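Local coordinates for sefir domain protein (PDB 5Y8E) that probably acts in signalling through SEFIR-SEFIR interactions, as a bacterial member of the domain family related to TIR domains, at residues S7-S11 and D66-K72; E29-E33 and L141-E145; D59-C65 and K99-L105. All coordinates share one frame; numbering follows the deposited sequence.

Overall arrangement
The three contacts lie in one TIR-like SEFIR domain, a beta sheet with helices packed on it. Contact 3 pairs strands 60-65 and 100-108, with its centre about 3 Å from that of the chain. Contacts 1 and 2 lie on opposite sides of it, their centres about 23 Å apart. Contact 1 joins the loop after strand 3-7 to helix 67-75. Contact 2 ties the turn after helix 13-29 to the end of helix 131-143. Both touch contact 3. Along the chain the segments of contact 1 alternate with those of contacts 2 and 3, while both strands of contact 3 fall between the segments of contact 2. Distant parts of the chain thus meet round the central strands.

Contact 1. Residues S7-S11 and D66-K72; sequences SYSWS and DKDYCEK
Y69 reaches from the first turn of helix 67-75 to S7, and its ring lies along Y8 and S9 in the loop that leaves strand 3-7. This joins two loop-helix connections of the TIR-like SEFIR fold. CG of Y69 stands opposite its own backbone N (chi1 -171°), which sends the ring along the loop. CB packs near the carbonyl oxygen of I64. On the ring, CD2 meets S9 N edge-on at 3.6 Å. CE2 lies against Y8 CA. At the tip, OH of Y69 and OG of S7 share a hydrogen bond of 2.8 Å, in which either may be the donor. The same OH also bonds to the backbone N of I87, so two partners hold the tip.

Two aspartates meet the serines nearer the helix start. S9 OG donates to D68 OD2 at 2.7 Å and arrives nearly in line with the C-O bond. S11 OG lies close to two carboxylates. It is 2.7 Å from D66 OD2 and 3.0 Å from D68 OD2, and its single proton could serve either.

D66 is the N-cap of the helix. Its chi1 of 61° places CG between the backbone N and the carbonyl carbon. OD1 then accepts from Y69 N at 3.1 Å, with the donor above the carboxylate plane. One carboxylate therefore both caps the helix and faces the serine loop. A water completes the link: it accepts from S9 N and donates to D66 OD1, each at 2.9 Å.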
loop_
_atom_site.group_PDB
_atom_site.type_symbol
_atom_site.label_atom_id
_atom_site.label_comp_id
_atom_site.label_asym_id
_atom_site.label_seq_id
_atom_site.Cartn_x
_atom_site.Cartn_y
_atom_site.Cartn_z
ATOM N N SER A 7 -1.469 1.123 -3.417
ATOM C CA SER A 7 -0.806 0.288 -4.404
ATOM C C SER A 7 -1.333 -1.131 -4.248
ATOM O O SER A 7 -1.266 -1.714 -3.159
ATOM C CB SER A 7 0.711 0.327 -4.189
ATOM O OG SER A 7 1.399 -0.505 -5.111
ATOM N N TYR A 8 -1.874 -1.687 -5.329
ATOM C CA TYR A 8 -2.453 -3.026 -5.263
ATOM C C TYR A 8 -2.453 -3.691 -6.624
ATOM O O TYR A 8 -2.237 -3.038 -7.645
ATOM C CB TYR A 8 -3.879 -2.992 -4.676
ATOM C CG TYR A 8 -4.940 -2.373 -5.573
ATOM C CD1 TYR A 8 -4.946 -1.008 -5.829
ATOM C CD2 TYR A 8 -5.958 -3.147 -6.121
ATOM C CE1 TYR A 8 -5.910 -0.432 -6.628
ATOM C CE2 TYR A 8 -6.943 -2.576 -6.923
ATOM C CZ TYR A 8 -6.902 -1.215 -7.168
ATOM O OH TYR A 8 -7.852 -0.616 -7.962
ATOM N N SER A 9 -2.671 -4.996 -6.638
ATOM C CA SER A 9 -2.759 -5.727 -7.897
ATOM C C SER A 9 -4.220 -6.070 -8.159
ATOM O O SER A 9 -4.982 -6.284 -7.216
ATOM C CB SER A 9 -1.933 -7.011 -7.816
ATOM O OG SER A 9 -2.067 -7.765 -9.007
ATOM N N TRP A 10 -4.620 -6.121 -9.424
ATOM C CA TRP A 10 -5.995 -6.487 -9.757
ATOM C C TRP A 10 -6.149 -8.012 -9.775
ATOM O O TRP A 10 -6.439 -8.611 -10.813
ATOM C CB TRP A 10 -6.405 -5.888 -11.107
ATOM C CG TRP A 10 -6.711 -4.402 -11.064
ATOM C CD1 TRP A 10 -6.267 -3.491 -10.145
ATOM C CD2 TRP A 10 -7.545 -3.672 -11.980
ATOM N NE1 TRP A 10 -6.756 -2.234 -10.447
ATOM C CE2 TRP A 10 -7.547 -2.323 -11.565
ATOM C CE3 TRP A 10 -8.277 -4.028 -13.119
ATOM C CZ2 TRP A 10 -8.263 -1.331 -12.248
ATOM C CZ3 TRP A 10 -8.985 -3.041 -13.797
ATOM C CH2 TRP A 10 -8.973 -1.710 -13.357
ATOM N N SER A 11 -5.972 -8.625 -8.610
ATOM C CA SER A 11 -5.906 -10.080 -8.490
ATOM C C SER A 11 -7.200 -10.791 -8.887
ATOM O O SER A 11 -7.170 -11.896 -9.439
ATOM C CB SER A 11 -5.530 -10.460 -7.058
ATOM O OG SER A 11 -4.394 -9.739 -6.633
ATOM N N ASP A 66 -1.588 -9.013 -0.861
ATOM C CA ASP A 66 -2.126 -10.359 -0.974
ATOM C C ASP A 66 -1.062 -11.245 -1.620
ATOM O O ASP A 66 0.019 -10.760 -1.984
ATOM C CB ASP A 66 -3.471 -10.386 -1.721
ATOM C CG ASP A 66 -3.383 -9.866 -3.155
ATOM O OD1 ASP A 66 -2.380 -9.214 -3.533
ATOM O OD2 ASP A 66 -4.353 -10.095 -3.909
ATOM N N LYS A 67 -1.349 -12.535 -1.745
ATOM C CA LYS A 67 -0.366 -13.474 -2.285
ATOM C C LYS A 67 0.068 -13.065 -3.691
ATOM O O LYS A 67 1.255 -13.110 -4.028
ATOM C CB LYS A 67 -0.931 -14.895 -2.291
ATOM C CG LYS A 67 -0.033 -15.915 -2.969
ATOM C CD LYS A 67 -0.512 -17.332 -2.713
ATOM C CE LYS A 67 0.318 -17.990 -1.618
ATOM N NZ LYS A 67 -0.236 -19.305 -1.167
ATOM N N ASP A 68 -0.904 -12.645 -4.495
ATOM C CA ASP A 68 -0.654 -12.266 -5.881
ATOM C C ASP A 68 0.329 -11.106 -5.991
ATOM O O ASP A 68 1.272 -11.155 -6.782
ATOM C CB ASP A 68 -1.970 -11.901 -6.570
ATOM C CG ASP A 68 -1.785 -11.542 -8.032
ATOM O OD1 ASP A 68 -1.427 -12.445 -8.821
ATOM O OD2 ASP A 68 -2.002 -10.363 -8.392
ATOM N N TYR A 69 0.106 -10.062 -5.201
ATOM C CA TYR A 69 0.956 -8.879 -5.257
ATOM C C TYR A 69 2.386 -9.270 -4.925
ATOM O O TYR A 69 3.327 -8.890 -5.614
ATOM C CB TYR A 69 0.460 -7.837 -4.254
ATOM C CG TYR A 69 1.128 -6.482 -4.363
ATOM C CD1 TYR A 69 2.356 -6.240 -3.757
ATOM C CD2 TYR A 69 0.522 -5.441 -5.057
ATOM C CE1 TYR A 69 2.967 -5.003 -3.846
ATOM C CE2 TYR A 69 1.125 -4.193 -5.153
ATOM C CZ TYR A 69 2.346 -3.986 -4.544
ATOM O OH TYR A 69 2.954 -2.756 -4.627
ATOM N N CYS A 70 2.536 -10.057 -3.870
ATOM C CA CYS A 70 3.843 -10.463 -3.356
ATOM C C CYS A 70 4.607 -11.326 -4.357
ATOM O O CYS A 70 5.804 -11.139 -4.584
ATOM C CB CYS A 70 3.655 -11.228 -2.037
ATOM S SG CYS A 70 5.174 -11.706 -1.165
ATOM N N GLU A 71 3.906 -12.290 -4.948
ATOM C CA GLU A 71 4.551 -13.203 -5.884
ATOM C C GLU A 71 5.012 -12.478 -7.154
ATOM O O GLU A 71 6.076 -12.777 -7.696
ATOM C CB GLU A 71 3.641 -14.398 -6.202
ATOM C CG GLU A 71 3.309 -15.228 -4.963
ATOM C CD GLU A 71 2.856 -16.641 -5.282
ATOM O OE1 GLU A 71 2.157 -16.836 -6.301
ATOM O OE2 GLU A 71 3.202 -17.560 -4.506
ATOM N N LYS A 72 4.227 -11.504 -7.601
ATOM C CA LYS A 72 4.587 -10.718 -8.778
ATOM C C LYS A 72 5.697 -9.721 -8.448
ATOM O O LYS A 72 6.589 -9.472 -9.263
ATOM C CB LYS A 72 3.355 -9.992 -9.317
ATOM C CG LYS A 72 2.357 -10.893 -10.062
ATOM C CD LYS A 72 0.962 -10.272 -10.065
ATOM C CE LYS A 72 0.081 -10.806 -11.190
ATOM N NZ LYS A 72 0.320 -10.081 -12.471
HETATM O O HOH W 1 -2.981 -6.397 -4.127
#

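Contact 2. Residues E29-E33 and L141-E145; sequences ESGVE and LIWEE
W143, in the last turn of helix 131-143, reaches the S30-V32 turn that links helix 13-29 to strand 33-35. The contact joins two helix ends of the TIR-like SEFIR fold.

The polar part is one hydrogen bond. W143 NE1 donates to the backbone O of S30 at 3.0 Å. The oxygen lies close to the indole plane, at the edge of the ring, and the indole N lies in the carbonyl plane. The N-H...O angle of 142° makes the bond somewhat bent. S30 turns its own hydroxyl to the same helix, where OG bonds to Y135 OH and E139 OE1. Backbone and side chain of S30 are thus both held by helix 131-143.

The apolar part centres on V32. With chi1 at -58°, CG1 points away from the carbonyl carbon and touches two residues. It lies 3.8 Å from I142 CG2, where the two side chains cross at about a right angle. It also lies 4.0 Å from W143 CE2, and here valine and indole run past each other in opposite directions. L26 and V4 touch both V32 and I142, and these two side chains are buried, while W143 remains exposed.

G31 is the first residue to leave the helix, with positive phi (63°). Its carbonyl lies oblique to the indole, with G31 O 3.6 Å from W143 CZ2.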
loop_
_atom_site.group_PDB
_atom_site.type_symbol
_atom_site.label_atom_id
_atom_site.label_comp_id
_atom_site.label_asym_id
_atom_site.label_seq_id
_atom_site.Cartn_x
_atom_site.Cartn_y
_atom_site.Cartn_z
ATOM N N GLU A 29 -14.662 7.789 6.719
ATOM C CA GLU A 29 -14.561 7.612 8.164
ATOM C C GLU A 29 -13.287 8.154 8.807
ATOM O O GLU A 29 -13.243 8.382 9.983
ATOM C CB GLU A 29 -14.728 6.140 8.558
ATOM C CG GLU A 29 -16.005 5.541 8.118
ATOM C CD GLU A 29 -16.274 4.176 8.671
ATOM O OE1 GLU A 29 -15.572 3.729 9.554
ATOM O OE2 GLU A 29 -17.210 3.552 8.179
ATOM N N SER A 30 -12.257 8.295 8.008
ATOM C CA SER A 30 -10.926 8.609 8.526
ATOM C C SER A 30 -10.378 9.969 8.082
ATOM O O SER A 30 -9.269 10.344 8.455
ATOM C CB SER A 30 -9.939 7.486 8.193
ATOM O OG SER A 30 -10.381 6.256 8.744
ATOM N N GLY A 31 -11.154 10.708 7.295
ATOM C CA GLY A 31 -10.787 12.075 6.949
ATOM C C GLY A 31 -9.502 12.216 6.149
ATOM O O GLY A 31 -8.777 13.201 6.293
ATOM N N VAL A 32 -9.206 11.234 5.309
ATOM C CA VAL A 32 -8.039 11.343 4.438
ATOM C C VAL A 32 -8.455 11.440 2.979
ATOM O O VAL A 32 -9.595 11.130 2.624
ATOM C CB VAL A 32 -7.060 10.161 4.610
ATOM C CG1 VAL A 32 -6.573 10.058 6.053
ATOM C CG2 VAL A 32 -7.697 8.858 4.152
ATOM N N GLU A 33 -7.524 11.879 2.139
ATOM C CA GLU A 33 -7.722 11.876 0.699
ATOM C C GLU A 33 -7.067 10.629 0.145
ATOM O O GLU A 33 -5.914 10.342 0.472
ATOM C CB GLU A 33 -7.076 13.114 0.076
ATOM C CG GLU A 33 -7.706 14.426 0.527
ATOM C CD GLU A 33 -9.106 14.610 -0.014
ATOM O OE1 GLU A 33 -9.492 13.884 -0.954
ATOM O OE2 GLU A 33 -9.831 15.482 0.500
ATOM N N LEU A 141 -1.873 4.323 11.927
ATOM C CA LEU A 141 -0.623 4.360 11.161
ATOM C C LEU A 141 -0.638 5.455 10.091
ATOM O O LEU A 141 0.382 6.105 9.831
ATOM C CB LEU A 141 -0.367 2.995 10.520
ATOM C CG LEU A 141 0.005 1.872 11.490
ATOM C CD1 LEU A 141 -0.141 0.519 10.823
ATOM C CD2 LEU A 141 1.428 2.079 11.985
ATOM N N ILE A 142 -1.793 5.656 9.471
ATOM C CA ILE A 142 -1.937 6.689 8.447
ATOM C C ILE A 142 -1.720 8.091 9.022
ATOM O O ILE A 142 -1.012 8.912 8.427
ATOM C CB ILE A 142 -3.300 6.577 7.730
ATOM C CG1 ILE A 142 -3.255 5.434 6.706
ATOM C CG2 ILE A 142 -3.672 7.897 7.049
ATOM C CD1 ILE A 142 -4.627 5.021 6.170
ATOM N N TRP A 143 -2.292 8.348 10.194
ATOM C CA TRP A 143 -2.204 9.667 10.824
ATOM C C TRP A 143 -0.915 9.887 11.616
ATOM O O TRP A 143 -0.599 11.005 12.017
ATOM C CB TRP A 143 -3.439 9.916 11.704
ATOM C CG TRP A 143 -4.645 10.304 10.897
ATOM C CD1 TRP A 143 -5.570 9.464 10.328
ATOM C CD2 TRP A 143 -5.040 11.633 10.541
ATOM N NE1 TRP A 143 -6.522 10.199 9.656
ATOM C CE2 TRP A 143 -6.217 11.532 9.771
ATOM C CE3 TRP A 143 -4.517 12.901 10.812
ATOM C CZ2 TRP A 143 -6.875 12.655 9.265
ATOM C CZ3 TRP A 143 -5.170 14.012 10.311
ATOM C CH2 TRP A 143 -6.339 13.883 9.551
ATOM N N GLU A 144 -0.171 8.816 11.845
ATOM C CA GLU A 144 1.108 8.921 12.538
ATOM C C GLU A 144 2.138 9.627 11.651
ATOM O O GLU A 144 2.125 9.482 10.428
ATOM C CB GLU A 144 1.598 7.517 12.896
ATOM C CG GLU A 144 2.856 7.457 13.735
ATOM C CD GLU A 144 3.374 6.040 13.874
ATOM O OE1 GLU A 144 3.321 5.278 12.883
ATOM O OE2 GLU A 144 3.833 5.687 14.980
ATOM N N GLU A 145 3.024 10.401 12.265
ATOM C CA GLU A 145 4.097 11.054 11.527
ATOM C C GLU A 145 5.444 10.680 12.127
ATOM O O GLU A 145 6.007 11.444 12.915
ATOM C CB GLU A 145 3.910 12.571 11.528
ATOM C CG GLU A 145 2.632 13.031 10.835
ATOM C CD GLU A 145 2.591 14.530 10.616
ATOM O OE1 GLU A 145 3.491 15.058 9.935
ATOM O OE2 GLU A 145 1.663 15.185 11.131
#

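Contact 3. Residues D59-C65 and K99-L105; sequences DKVLVIC and KFIPISL
V61 and F100 lie side by side and point the same way, as paired residues of two parallel strands in the TIR-like SEFIR sheet. V61 CB is 3.8 Å from F100 CD1. That same ring carbon also meets V63 CG2 at 3.8 Å, with the valine crossing at a slant. A chi1 of -62° sets CG of F100 beside its backbone N, and the ring reaches both valines. C65 and P102 continue this side of the sheet. There the touch is looser, with C65 SG 4.4 Å from P102 CB.

L62, I64, I101 and I103 line the other side. L62 lies alongside I101, and its CD2 branch is 3.8 Å from I101 CB. I64 lies alongside I103, with their CD1 methyls 3.9 Å apart. I64 uses its other branch for L105: CG2 comes 3.8 Å from L105 CD1, and these two side chains are inclined to one another.

Six backbone bonds run between the strands. V61, V63 and C65 both give and accept, and their partners K99, I101, I103 and L105 alternate with them. The bond from I101 N to V61 O is 2.8 Å long and almost straight (177°). P102 has no N-H, but toward strand 60-65 none is needed, since I101 and I103 make the bonds there. The strand directions differ by 22°.

Strand 3-7 pairs with the other edge of 60-65, which places 60-65 between two parallel neighbours. The L62 side is covered by helices 13-29 and 131-143, through L26 and L138. On the opposite side, F100 stacks with Y92 of helix 89-93. At the start of the pair, K60 NZ bonds to E144 O, just past helix 131-143.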
loop_
_atom_site.group_PDB
_atom_site.type_symbol
_atom_site.label_atom_id
_atom_site.label_comp_id
_atom_site.label_asym_id
_atom_site.label_seq_id
_atom_site.Cartn_x
_atom_site.Cartn_y
_atom_site.Cartn_z
ATOM N N ASP A 59 1.426 11.178 1.107
ATOM C CA ASP A 59 2.027 11.179 2.436
ATOM C C ASP A 59 2.253 9.736 2.887
ATOM O O ASP A 59 3.279 9.408 3.496
ATOM C CB ASP A 59 1.119 11.899 3.433
ATOM C CG ASP A 59 0.869 13.341 3.060
ATOM O OD1 ASP A 59 1.849 14.103 2.904
ATOM O OD2 ASP A 59 -0.310 13.711 2.909
ATOM N N LYS A 60 1.288 8.875 2.584
ATOM C CA LYS A 60 1.378 7.469 2.962
ATOM C C LYS A 60 1.028 6.612 1.759
ATOM O O LYS A 60 0.201 6.999 0.928
ATOM C CB LYS A 60 0.433 7.155 4.128
ATOM C CG LYS A 60 0.777 7.853 5.452
ATOM C CD LYS A 60 2.089 7.338 6.032
ATOM C CE LYS A 60 2.268 7.732 7.507
ATOM N NZ LYS A 60 2.311 9.197 7.675
ATOM N N VAL A 61 1.658 5.444 1.668
ATOM C CA VAL A 61 1.383 4.509 0.580
ATOM C C VAL A 61 0.961 3.178 1.186
ATOM O O VAL A 61 1.756 2.510 1.856
ATOM C CB VAL A 61 2.628 4.288 -0.311
ATOM C CG1 VAL A 61 2.341 3.228 -1.371
ATOM C CG2 VAL A 61 3.058 5.597 -0.978
ATOM N N LEU A 62 -0.292 2.789 0.974
ATOM C CA LEU A 62 -0.729 1.479 1.436
ATOM C C LEU A 62 -0.307 0.450 0.401
ATOM O O LEU A 62 -0.568 0.621 -0.794
ATOM C CB LEU A 62 -2.244 1.442 1.617
ATOM C CG LEU A 62 -2.871 2.530 2.484
ATOM C CD1 LEU A 62 -4.336 2.209 2.812
ATOM C CD2 LEU A 62 -2.051 2.774 3.763
ATOM N N VAL A 63 0.359 -0.610 0.847
ATOM C CA VAL A 63 0.782 -1.659 -0.076
ATOM C C VAL A 63 -0.072 -2.869 0.236
ATOM O O VAL A 63 0.086 -3.489 1.290
ATOM C CB VAL A 63 2.278 -1.999 0.063
ATOM C CG1 VAL A 63 2.702 -2.940 -1.058
ATOM C CG2 VAL A 63 3.127 -0.738 0.009
ATOM N N ILE A 64 -1.008 -3.176 -0.654
ATOM C CA ILE A 64 -1.971 -4.240 -0.387
ATOM C C ILE A 64 -1.330 -5.578 -0.728
ATOM O O ILE A 64 -1.300 -6.009 -1.888
ATOM C CB ILE A 64 -3.288 -4.051 -1.159
ATOM C CG1 ILE A 64 -3.867 -2.654 -0.901
ATOM C CG2 ILE A 64 -4.280 -5.141 -0.777
ATOM C CD1 ILE A 64 -4.016 -2.296 0.583
ATOM N N CYS A 65 -0.809 -6.230 0.297
ATOM C CA CYS A 65 -0.023 -7.425 0.079
ATOM C C CYS A 65 -0.850 -8.689 0.195
ATOM O O CYS A 65 -0.836 -9.358 1.231
ATOM C CB CYS A 65 1.134 -7.457 1.066
ATOM S SG CYS A 65 2.370 -6.174 0.783
ATOM N N LYS A 99 7.069 6.132 4.441
ATOM C CA LYS A 99 5.855 6.324 3.646
ATOM C C LYS A 99 5.003 5.072 3.548
ATOM O O LYS A 99 3.778 5.165 3.438
ATOM C CB LYS A 99 6.179 6.794 2.223
ATOM C CG LYS A 99 6.388 8.285 2.080
ATOM C CD LYS A 99 6.021 8.739 0.662
ATOM C CE LYS A 99 6.510 10.135 0.419
ATOM N NZ LYS A 99 6.084 10.653 -0.903
ATOM N N PHE A 100 5.636 3.900 3.573
ATOM C CA PHE A 100 4.911 2.665 3.266
ATOM C C PHE A 100 4.201 2.064 4.472
ATOM O O PHE A 100 4.783 1.965 5.560
ATOM C CB PHE A 100 5.852 1.621 2.645
ATOM C CG PHE A 100 6.465 2.054 1.344
ATOM C CD1 PHE A 100 5.706 2.075 0.177
ATOM C CD2 PHE A 100 7.800 2.442 1.286
ATOM C CE1 PHE A 100 6.266 2.481 -1.027
ATOM C CE2 PHE A 100 8.371 2.851 0.095
ATOM C CZ PHE A 100 7.605 2.865 -1.070
ATOM N N ILE A 101 2.942 1.685 4.269
ATOM C CA ILE A 101 2.189 0.893 5.237
ATOM C C ILE A 101 1.728 -0.387 4.549
ATOM O O ILE A 101 0.684 -0.416 3.881
ATOM C CB ILE A 101 0.968 1.647 5.786
ATOM C CG1 ILE A 101 1.383 2.981 6.403
ATOM C CG2 ILE A 101 0.198 0.784 6.813
ATOM C CD1 ILE A 101 0.197 3.859 6.804
ATOM N N PRO A 102 2.520 -1.453 4.681
ATOM C CA PRO A 102 2.140 -2.723 4.060
ATOM C C PRO A 102 1.009 -3.362 4.847
ATOM O O PRO A 102 1.073 -3.391 6.076
ATOM C CB PRO A 102 3.415 -3.566 4.186
ATOM C CG PRO A 102 4.529 -2.562 4.392
ATOM C CD PRO A 102 3.885 -1.498 5.230
ATOM N N ILE A 103 -0.019 -3.836 4.150
ATOM C CA ILE A 103 -1.108 -4.575 4.782
ATOM C C ILE A 103 -1.083 -5.993 4.232
ATOM O O ILE A 103 -1.305 -6.203 3.034
ATOM C CB ILE A 103 -2.476 -3.939 4.478
ATOM C CG1 ILE A 103 -2.490 -2.451 4.854
ATOM C CG2 ILE A 103 -3.594 -4.687 5.214
ATOM C CD1 ILE A 103 -3.767 -1.716 4.399
ATOM N N SER A 104 -0.799 -6.966 5.092
ATOM C CA SER A 104 -0.743 -8.365 4.666
ATOM C C SER A 104 -2.114 -9.018 4.749
ATOM O O SER A 104 -2.738 -9.059 5.818
ATOM C CB SER A 104 0.264 -9.158 5.506
ATOM O OG SER A 104 0.438 -10.469 4.989
ATOM N N LEU A 105 -2.590 -9.517 3.614
ATOM C CA LEU A 105 -3.873 -10.201 3.565
ATOM C C LEU A 105 -3.590 -11.689 3.607
ATOM O O LEU A 105 -3.392 -12.322 2.573
ATOM C CB LEU A 105 -4.633 -9.841 2.288
ATOM C CG LEU A 105 -4.885 -8.346 2.085
ATOM C CD1 LEU A 105 -5.820 -8.122 0.905
ATOM C CD2 LEU A 105 -5.450 -7.720 3.346
#